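CELL division control protein 6 (Pyrobaculum aerophilum, PDB 1FNN) probably takes part in regulating DNA replication as an AAA+ ATPase of the Cdc6/Cdc18 family that binds adenine nucleotide and magnesium. Local coordinates at residues V77-F82 and T88-E93; I244-R249 and E265-S270; Y252-Q255 and H261-P264. One frame throughout, in Å; residues are numbered along the deposited sequence.

Contact 1. Residues V77-F82 and T88-E93; sequences VYINGF and TAIIGE
Ile79 on the strand divides its two branches between two residues of the helix, Ile90 and Glu93, one helical turn apart. Its methyl CG2 lies against both branches of Ile90, 4.1 Å from Ile90 CG1 and 4.2 Å from Ile90 CG2, and the two isoleucines cross at about a right angle. The other branch runs to CD1, which rests on the aliphatic stem of Glu93, with Ile79 CD1 to Glu93 CG at 3.6 Å. Here the side chains pass one another in opposite directions. Glu93 leaves its helix with CG anti to the backbone N (chi1 177°) and then bends at chi2 (61°), a shape that lays methylenes over the isoleucine while the carboxylate is carried past it to meet a water. This is the dense, apolar part of the contact.

The other side is looser and wet. No direct hydrogen bond joins strand and helix; instead a water donates to Tyr78 O at 2.7 Å and to Glu93 OE2 at 2.8 Å. Glu93 OE2 is also in a salt bridge with Arg96 of the same helix, which probably favours the charged carboxylate. Glu93 is thus apolar at CG and polar at its carboxylate. At the end of the strand Asn80 OD1 accepts from Phe82 N in an Asx turn, the donor lying above the carbonyl plane.

Strand 75-80 is an outermost strand of the parallel AAA+ sheet, and Ile79 bonds through its backbone to Val130 and Asp132 of strand 127-132. Tyr78, pointing away from helix 87-97, hydrogen-bonds through OH to the side chain of Asp132. On the helix side, Ile90 also packs on Ile141 and Phe145, so it links helix 87-97 to both the edge strand and helix 139-148.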
loop_
_atom_site.group_PDB
_atom_site.type_symbol
_atom_site.label_atom_id
_atom_site.label_comp_id
_atom_site.label_asym_id
_atom_site.label_seq_id
_atom_site.Cartn_x
_atom_site.Cartn_y
_atom_site.Cartn_z
ATOM N N VAL A 77 -6.599 -6.595 -21.455
ATOM C CA VAL A 77 -5.199 -6.738 -21.798
ATOM C C VAL A 77 -4.352 -5.971 -20.769
ATOM O O VAL A 77 -4.291 -4.738 -20.762
ATOM C CB VAL A 77 -4.939 -6.268 -23.243
ATOM C CG1 VAL A 77 -3.436 -6.380 -23.513
ATOM C CG2 VAL A 77 -5.687 -7.164 -24.269
ATOM N N TYR A 78 -3.910 -6.715 -19.769
ATOM C CA TYR A 78 -3.214 -6.072 -18.634
ATOM C C TYR A 78 -1.724 -6.003 -18.906
ATOM O O TYR A 78 -1.043 -7.028 -19.070
ATOM C CB TYR A 78 -3.580 -6.842 -17.372
ATOM C CG TYR A 78 -2.816 -6.281 -16.170
ATOM C CD1 TYR A 78 -3.319 -5.203 -15.454
ATOM C CD2 TYR A 78 -1.601 -6.853 -15.806
ATOM C CE1 TYR A 78 -2.627 -4.696 -14.374
ATOM C CE2 TYR A 78 -0.892 -6.353 -14.719
ATOM C CZ TYR A 78 -1.422 -5.273 -14.015
ATOM O OH TYR A 78 -0.739 -4.775 -12.954
ATOM N N ILE A 79 -1.162 -4.787 -18.889
ATOM C CA ILE A 79 0.256 -4.606 -19.165
ATOM C C ILE A 79 0.957 -4.081 -17.904
ATOM O O ILE A 79 0.704 -2.942 -17.513
ATOM C CB ILE A 79 0.586 -3.661 -20.305
ATOM C CG1 ILE A 79 -0.035 -4.009 -21.660
ATOM C CG2 ILE A 79 2.123 -3.578 -20.530
ATOM C CD1 ILE A 79 0.268 -5.450 -22.089
ATOM N N ASN A 80 1.811 -4.911 -17.307
ATOM C CA ASN A 80 2.527 -4.403 -16.105
ATOM C C ASN A 80 3.752 -3.654 -16.588
ATOM O O ASN A 80 4.747 -4.283 -16.991
ATOM C CB ASN A 80 2.886 -5.584 -15.212
ATOM C CG ASN A 80 3.779 -5.243 -14.037
ATOM O OD1 ASN A 80 4.254 -4.115 -13.898
ATOM N ND2 ASN A 80 3.991 -6.249 -13.196
ATOM N N GLY A 81 3.764 -2.328 -16.475
ATOM C CA GLY A 81 4.844 -1.493 -16.964
ATOM C C GLY A 81 6.157 -1.705 -16.206
ATOM O O GLY A 81 7.221 -1.278 -16.662
ATOM N N PHE A 82 6.122 -2.379 -15.058
ATOM C CA PHE A 82 7.369 -2.710 -14.377
ATOM C C PHE A 82 8.133 -3.766 -15.188
ATOM O O PHE A 82 9.353 -3.821 -15.075
ATOM C CB PHE A 82 7.153 -3.242 -12.964
ATOM C CG PHE A 82 8.442 -3.622 -12.281
ATOM C CD1 PHE A 82 9.209 -2.664 -11.629
ATOM C CD2 PHE A 82 8.881 -4.935 -12.290
ATOM C CE1 PHE A 82 10.392 -3.027 -11.002
ATOM C CE2 PHE A 82 10.061 -5.302 -11.666
ATOM C CZ PHE A 82 10.817 -4.342 -11.020
ATOM N N THR A 88 8.566 -2.734 -28.034
ATOM C CA THR A 88 8.642 -4.119 -28.458
ATOM C C THR A 88 8.131 -5.069 -27.387
ATOM O O THR A 88 7.448 -6.039 -27.715
ATOM C CB THR A 88 10.096 -4.491 -28.846
ATOM O OG1 THR A 88 10.447 -3.670 -29.972
ATOM C CG2 THR A 88 10.217 -5.947 -29.250
ATOM N N ALA A 89 8.530 -4.865 -26.136
ATOM C CA ALA A 89 8.053 -5.704 -25.046
ATOM C C ALA A 89 6.538 -5.562 -24.881
ATOM O O ALA A 89 5.867 -6.557 -24.633
ATOM C CB ALA A 89 8.767 -5.355 -23.742
ATOM N N ILE A 90 6.009 -4.352 -24.892
ATOM C CA ILE A 90 4.574 -4.119 -24.686
ATOM C C ILE A 90 3.714 -4.636 -25.828
ATOM O O ILE A 90 2.738 -5.370 -25.631
ATOM C CB ILE A 90 4.303 -2.614 -24.498
ATOM C CG1 ILE A 90 4.943 -2.131 -23.197
ATOM C CG2 ILE A 90 2.794 -2.346 -24.470
ATOM C CD1 ILE A 90 5.195 -0.628 -23.173
ATOM N N ILE A 91 4.089 -4.290 -27.071
ATOM C CA ILE A 91 3.331 -4.800 -28.221
ATOM C C ILE A 91 3.366 -6.311 -28.274
ATOM O O ILE A 91 2.384 -6.973 -28.676
ATOM C CB ILE A 91 3.821 -4.149 -29.536
ATOM C CG1 ILE A 91 2.732 -4.240 -30.608
ATOM C CG2 ILE A 91 5.094 -4.784 -30.042
ATOM C CD1 ILE A 91 1.590 -3.269 -30.377
ATOM N N GLY A 92 4.501 -6.929 -27.924
ATOM C CA GLY A 92 4.594 -8.365 -27.818
ATOM C C GLY A 92 3.617 -8.947 -26.797
ATOM O O GLY A 92 2.999 -9.999 -27.037
ATOM N N GLU A 93 3.502 -8.323 -25.616
ATOM C CA GLU A 93 2.576 -8.825 -24.604
ATOM C C GLU A 93 1.126 -8.595 -25.021
ATOM O O GLU A 93 0.315 -9.528 -24.959
ATOM C CB GLU A 93 2.883 -8.224 -23.228
ATOM C CG GLU A 93 1.916 -8.656 -22.130
ATOM C CD GLU A 93 1.915 -10.156 -21.890
ATOM O OE1 GLU A 93 2.815 -10.817 -22.468
ATOM O OE2 GLU A 93 1.033 -10.657 -21.139
HETATM O O HOH W 1 -1.286 -9.502 -20.147
#

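Contact 2. Residues I244-R249 and E265-S270; sequences IDILYR and EDVRKS. With ADP (adenosine-5'-diphosphate), chain D.
Arg249 and Ser270 bring the two helices to their nearest backbone approach, and the arginine can be followed outward atom by atom. Its CB is the part that touches: it lies 3.6 Å from Ser270 CB and 3.4 Å from Ser270 OG. CG stands beside the backbone N, and from there the chain runs extended to NE, leading away from segment 265-270 and back along its own helix, alongside Glu273 and Val274 farther down helix 264-274. NE donates to Asp245 OD1 at 2.7 Å, in a salt bridge one turn earlier whose N-H...O angle is 149°. The guanidinium at the tip has Asp245 CG in plane at its edge, yet it meets the carboxylate from above, 37° out of that group's plane.

Ser270 is small enough for the helices to draw in close. Its OG sits between them, 2.9 Å from Asp266 O and against the arginine backbone, with Ser250 OG as a further, weak partner. Deeper in the interface Ile246 CG2 faces Val267 CG1 at 4.4 Å, a light apolar touch. The axes of the two short segments approach to 8.8 Å, with N-to-C directions 128° apart.

At the start of segment 244-249 Ile244 turns to the nucleotide, placing CD1 3.5 Å from O4' of the ADP ribose. Apolar carbons and a serine thus join these segments without a hydrogen bond, and the Arg249-Asp245 pair lies within one helix, which suggests that packing dominates, with the weak Ser250-Ser270 bond as a polar supplement.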
loop_
_atom_site.group_PDB
_atom_site.type_symbol
_atom_site.label_atom_id
_atom_site.label_comp_id
_atom_site.label_asym_id
_atom_site.label_seq_id
_atom_site.Cartn_x
_atom_site.Cartn_y
_atom_site.Cartn_z
ATOM N N ILE A 244 -0.493 -5.556 5.066
ATOM C CA ILE A 244 -0.849 -7.002 4.951
ATOM C C ILE A 244 0.377 -7.881 5.066
ATOM O O ILE A 244 0.401 -8.960 5.655
ATOM C CB ILE A 244 -1.593 -7.217 3.590
ATOM C CG1 ILE A 244 -2.918 -6.444 3.608
ATOM C CG2 ILE A 244 -1.781 -8.729 3.376
ATOM C CD1 ILE A 244 -3.561 -6.181 2.235
ATOM N N ASP A 245 1.511 -7.461 4.521
ATOM C CA ASP A 245 2.758 -8.200 4.611
ATOM C C ASP A 245 3.167 -8.332 6.092
ATOM O O ASP A 245 3.506 -9.421 6.544
ATOM C CB ASP A 245 3.786 -7.425 3.790
ATOM C CG ASP A 245 5.179 -7.953 3.634
ATOM O OD1 ASP A 245 5.491 -9.102 3.942
ATOM O OD2 ASP A 245 6.095 -7.241 3.179
ATOM N N ILE A 246 2.982 -7.247 6.882
ATOM C CA ILE A 246 3.338 -7.356 8.300
ATOM C C ILE A 246 2.409 -8.295 9.028
ATOM O O ILE A 246 2.877 -9.052 9.892
ATOM C CB ILE A 246 3.366 -5.936 8.971
ATOM C CG1 ILE A 246 4.606 -5.189 8.443
ATOM C CG2 ILE A 246 3.354 -6.121 10.487
ATOM C CD1 ILE A 246 4.498 -3.659 8.726
ATOM N N LEU A 247 1.093 -8.238 8.789
ATOM C CA LEU A 247 0.162 -9.155 9.422
ATOM C C LEU A 247 0.529 -10.626 9.157
ATOM O O LEU A 247 0.629 -11.469 10.071
ATOM C CB LEU A 247 -1.280 -8.900 8.963
ATOM C CG LEU A 247 -2.384 -9.836 9.433
ATOM C CD1 LEU A 247 -2.429 -9.962 10.973
ATOM C CD2 LEU A 247 -3.773 -9.373 8.991
ATOM N N TYR A 248 0.818 -10.902 7.888
ATOM C CA TYR A 248 1.111 -12.303 7.504
ATOM C C TYR A 248 2.422 -12.786 8.113
ATOM O O TYR A 248 2.548 -13.878 8.682
ATOM C CB TYR A 248 1.199 -12.355 5.969
ATOM C CG TYR A 248 1.506 -13.728 5.396
ATOM C CD1 TYR A 248 0.717 -14.819 5.738
ATOM C CD2 TYR A 248 2.570 -13.918 4.527
ATOM C CE1 TYR A 248 0.972 -16.084 5.231
ATOM C CE2 TYR A 248 2.835 -15.183 4.011
ATOM C CZ TYR A 248 2.031 -16.248 4.371
ATOM O OH TYR A 248 2.302 -17.509 3.853
ATOM N N ARG A 249 3.492 -11.991 8.025
ATOM C CA ARG A 249 4.746 -12.278 8.699
ATOM C C ARG A 249 4.595 -12.450 10.217
ATOM O O ARG A 249 5.221 -13.374 10.761
ATOM C CB ARG A 249 5.798 -11.159 8.511
ATOM C CG ARG A 249 6.471 -11.260 7.147
ATOM C CD ARG A 249 7.108 -9.953 6.753
ATOM N NE ARG A 249 7.673 -9.816 5.429
ATOM C CZ ARG A 249 8.846 -10.256 5.033
ATOM N NH1 ARG A 249 9.224 -10.052 3.791
ATOM N NH2 ARG A 249 9.651 -10.902 5.875
ATOM N N GLU A 265 5.471 -8.953 20.166
ATOM C CA GLU A 265 6.828 -9.123 19.665
ATOM C C GLU A 265 6.872 -9.686 18.236
ATOM O O GLU A 265 7.799 -9.389 17.483
ATOM C CB GLU A 265 7.696 -10.052 20.541
ATOM C CG GLU A 265 7.061 -11.432 20.666
ATOM C CD GLU A 265 7.607 -12.390 21.701
ATOM O OE1 GLU A 265 6.869 -12.565 22.705
ATOM O OE2 GLU A 265 8.712 -12.973 21.573
ATOM N N ASP A 266 5.857 -10.503 17.877
ATOM C CA ASP A 266 5.849 -10.983 16.462
ATOM C C ASP A 266 5.711 -9.808 15.519
ATOM O O ASP A 266 6.388 -9.691 14.488
ATOM C CB ASP A 266 4.641 -11.959 16.350
ATOM C CG ASP A 266 4.772 -13.148 17.311
ATOM O OD1 ASP A 266 5.910 -13.694 17.280
ATOM O OD2 ASP A 266 3.747 -13.367 17.943
ATOM N N VAL A 267 4.810 -8.844 15.818
ATOM C CA VAL A 267 4.666 -7.657 14.988
ATOM C C VAL A 267 5.952 -6.823 14.917
ATOM O O VAL A 267 6.379 -6.362 13.839
ATOM C CB VAL A 267 3.489 -6.808 15.494
ATOM C CG1 VAL A 267 3.321 -5.442 14.838
ATOM C CG2 VAL A 267 2.150 -7.564 15.386
ATOM N N ARG A 268 6.591 -6.562 16.084
ATOM C CA ARG A 268 7.802 -5.743 16.111
ATOM C C ARG A 268 8.897 -6.321 15.245
ATOM O O ARG A 268 9.576 -5.669 14.442
ATOM C CB ARG A 268 8.318 -5.612 17.600
ATOM C CG ARG A 268 7.327 -4.820 18.465
ATOM C CD ARG A 268 7.842 -4.531 19.926
ATOM N NE ARG A 268 6.665 -4.104 20.718
ATOM C CZ ARG A 268 6.216 -4.809 21.734
ATOM N NH1 ARG A 268 6.829 -5.950 22.081
ATOM N NH2 ARG A 268 5.159 -4.388 22.411
ATOM N N LYS A 269 9.120 -7.640 15.377
ATOM C CA LYS A 269 10.135 -8.315 14.571
ATOM C C LYS A 269 9.720 -8.284 13.092
ATOM O O LYS A 269 10.597 -8.005 12.282
ATOM C CB LYS A 269 10.383 -9.761 15.014
ATOM C CG LYS A 269 10.238 -9.917 16.521
ATOM C CD LYS A 269 11.401 -10.680 17.164
ATOM C CE LYS A 269 11.812 -10.023 18.472
ATOM N NZ LYS A 269 12.312 -10.962 19.505
ATOM N N SER A 270 8.436 -8.505 12.797
ATOM C CA SER A 270 8.030 -8.489 11.361
ATOM C C SER A 270 8.182 -7.103 10.762
ATOM O O SER A 270 8.770 -6.897 9.693
ATOM C CB SER A 270 6.583 -9.026 11.265
ATOM O OG SER A 270 6.599 -10.430 11.688
HETATM P PB ADP D . -1.286 -0.443 -5.751
HETATM O O1B ADP D . -1.347 -0.794 -7.232
HETATM O O2B ADP D . -1.963 0.763 -5.420
HETATM O O3B ADP D . 0.154 -0.339 -5.538
HETATM P PA ADP D . -2.532 -2.767 -4.694
HETATM O O1A ADP D . -3.727 -2.752 -5.556
HETATM O O2A ADP D . -1.584 -3.809 -5.106
HETATM O O3A ADP D . -1.867 -1.384 -4.671
HETATM O "O5'" ADP D . -2.918 -3.106 -3.138
HETATM C "C5'" ADP D . -1.832 -3.486 -2.310
HETATM C "C4'" ADP D . -2.336 -4.666 -1.455
HETATM O "O4'" ADP D . -3.408 -4.206 -0.664
HETATM C "C3'" ADP D . -2.894 -5.837 -2.254
HETATM O "O3'" ADP D . -2.662 -7.024 -1.514
HETATM C "C2'" ADP D . -4.325 -5.428 -2.345
HETATM O "O2'" ADP D . -5.195 -6.535 -2.587
HETATM C "C1'" ADP D . -4.570 -4.900 -0.925
HETATM N N9 ADP D . -5.584 -3.922 -0.999
HETATM C C8 ADP D . -5.417 -2.619 -1.387
HETATM N N7 ADP D . -6.427 -1.841 -1.134
HETATM C C5 ADP D . -7.328 -2.703 -0.532
HETATM C C6 ADP D . -8.628 -2.503 -0.041
HETATM N N6 ADP D . -9.218 -1.320 -0.121
HETATM N N1 ADP D . -9.278 -3.550 0.474
HETATM C C2 ADP D . -8.679 -4.725 0.501
HETATM N N3 ADP D . -7.462 -5.058 0.074
HETATM C C4 ADP D . -6.832 -3.969 -0.444
#

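Contact 3. Residues Y252-Q255 and H261-P264; sequences YAAQ and HIAP
Ala254 presses its one methyl against the backbone of the returning chain, overlapping the peptide that links His261 to Ile262. Ala254 CB lies 3.5 Å from His261 O and 3.8 Å from Ile262 CA, so what it meets is mostly main chain. The methyl also comes within 4.2 Å of Ile262 CG1, a grazing apolar contact. So short a side chain lets the backbones approach closely: the CA atoms of Ala254 and Ile262 are 5.3 Å apart, although no hydrogen bond links the two segments.

CG1 of Ile262, set beside its own backbone N (chi1 -64°), is the branch that meets the Ala254 methyl; the side chain also touches Ser250 and Ala251 of helix 240-256 and Ile219 of helix 217-227. His261 behaves differently: it sends its CB away from the helix, leaving its carbonyl to face Ala254. A backbone bond between Ile262 and Ser214 ties this extended piece to another loop.

Ala263 then takes the N-cap position of helix 264-274, and its backbone N donates to Asp266 OD2, three residues on. That is one half of a capping box; an alanine has no polar side chain with which to return the bond. Taken together, these features make a helix-loop-helix connection within the helical lid of this AAA+ protein, its loop packed back on an alanine and leading into a second helix with half a capping box.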
loop_
_atom_site.group_PDB
_atom_site.type_symbol
_atom_site.label_atom_id
_atom_site.label_comp_id
_atom_site.label_asym_id
_atom_site.label_seq_id
_atom_site.Cartn_x
_atom_site.Cartn_y
_atom_site.Cartn_z
ATOM N N TYR A 252 2.807 -15.835 10.932
ATOM C CA TYR A 252 3.726 -16.935 10.724
ATOM C C TYR A 252 4.774 -16.987 11.830
ATOM O O TYR A 252 5.107 -18.083 12.291
ATOM C CB TYR A 252 4.417 -16.909 9.353
ATOM C CG TYR A 252 5.401 -18.022 9.146
ATOM C CD1 TYR A 252 4.937 -19.320 8.870
ATOM C CD2 TYR A 252 6.771 -17.810 9.226
ATOM C CE1 TYR A 252 5.825 -20.375 8.677
ATOM C CE2 TYR A 252 7.669 -18.841 9.038
ATOM C CZ TYR A 252 7.176 -20.119 8.764
ATOM O OH TYR A 252 8.082 -21.135 8.578
ATOM N N ALA A 253 5.358 -15.825 12.172
ATOM C CA ALA A 253 6.269 -15.809 13.330
ATOM C C ALA A 253 5.573 -16.422 14.518
ATOM O O ALA A 253 6.120 -17.322 15.174
ATOM C CB ALA A 253 6.726 -14.349 13.583
ATOM N N ALA A 254 4.355 -16.021 14.907
ATOM C CA ALA A 254 3.712 -16.624 16.061
ATOM C C ALA A 254 3.591 -18.145 15.929
ATOM O O ALA A 254 3.970 -18.964 16.787
ATOM C CB ALA A 254 2.360 -15.953 16.262
ATOM N N GLN A 255 3.031 -18.589 14.794
ATOM C CA GLN A 255 2.833 -20.004 14.526
ATOM C C GLN A 255 4.128 -20.802 14.619
ATOM O O GLN A 255 4.177 -21.851 15.266
ATOM C CB GLN A 255 2.251 -20.183 13.120
ATOM C CG GLN A 255 2.011 -21.646 12.722
ATOM C CD GLN A 255 1.195 -21.616 11.424
ATOM O OE1 GLN A 255 0.104 -21.036 11.441
ATOM N NE2 GLN A 255 1.763 -22.232 10.398
ATOM N N HIS A 261 -1.654 -17.474 19.353
ATOM C CA HIS A 261 -2.107 -16.084 19.252
ATOM C C HIS A 261 -0.972 -15.189 18.771
ATOM O O HIS A 261 0.207 -15.493 19.007
ATOM C CB HIS A 261 -2.674 -15.551 20.568
ATOM C CG HIS A 261 -3.743 -16.406 21.174
ATOM N ND1 HIS A 261 -5.088 -16.132 21.084
ATOM C CD2 HIS A 261 -3.650 -17.560 21.896
ATOM C CE1 HIS A 261 -5.778 -17.069 21.717
ATOM N NE2 HIS A 261 -4.925 -17.948 22.219
ATOM N N ILE A 262 -1.258 -14.190 17.937
ATOM C CA ILE A 262 -0.132 -13.341 17.500
ATOM C C ILE A 262 0.273 -12.455 18.726
ATOM O O ILE A 262 -0.677 -11.972 19.356
ATOM C CB ILE A 262 -0.550 -12.474 16.317
ATOM C CG1 ILE A 262 -0.864 -13.459 15.128
ATOM C CG2 ILE A 262 0.584 -11.578 15.840
ATOM C CD1 ILE A 262 -1.475 -12.673 13.971
ATOM N N ALA A 263 1.534 -12.350 19.009
ATOM C CA ALA A 263 1.846 -11.418 20.174
ATOM C C ALA A 263 2.465 -10.143 19.664
ATOM O O ALA A 263 3.076 -10.082 18.576
ATOM C CB ALA A 263 2.813 -12.213 21.064
ATOM N N PRO A 264 2.613 -9.104 20.522
ATOM C CA PRO A 264 3.242 -7.853 20.113
ATOM C C PRO A 264 4.636 -8.055 19.606
ATOM O O PRO A 264 5.048 -7.481 18.586
ATOM C CB PRO A 264 3.226 -6.995 21.409
ATOM C CG PRO A 264 2.014 -7.508 22.118
ATOM C CD PRO A 264 1.929 -9.014 21.841
#

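How the contacts relate
From the N terminus, contact 1 comes first, closing a short strand-to-helix loop in the AAA domain, where it fixes helix 87-97 to the outermost strand of the parallel sheet. The chain then runs through the rest of that domain before reaching the lid. There helix 240-256 opens contact 2 and, farther along, contact 3; contact 3 closes first, so the smaller loop sits within the larger. These two touch, with Asp266 OD2 3.4 Å from Ala254 CB and Leu247 CD1 4.2 Å from Ile262 CD1, and together they fold helix 264-274 back on its predecessor. Contact 1 is separate, its centre 34 Å from that of contact 2.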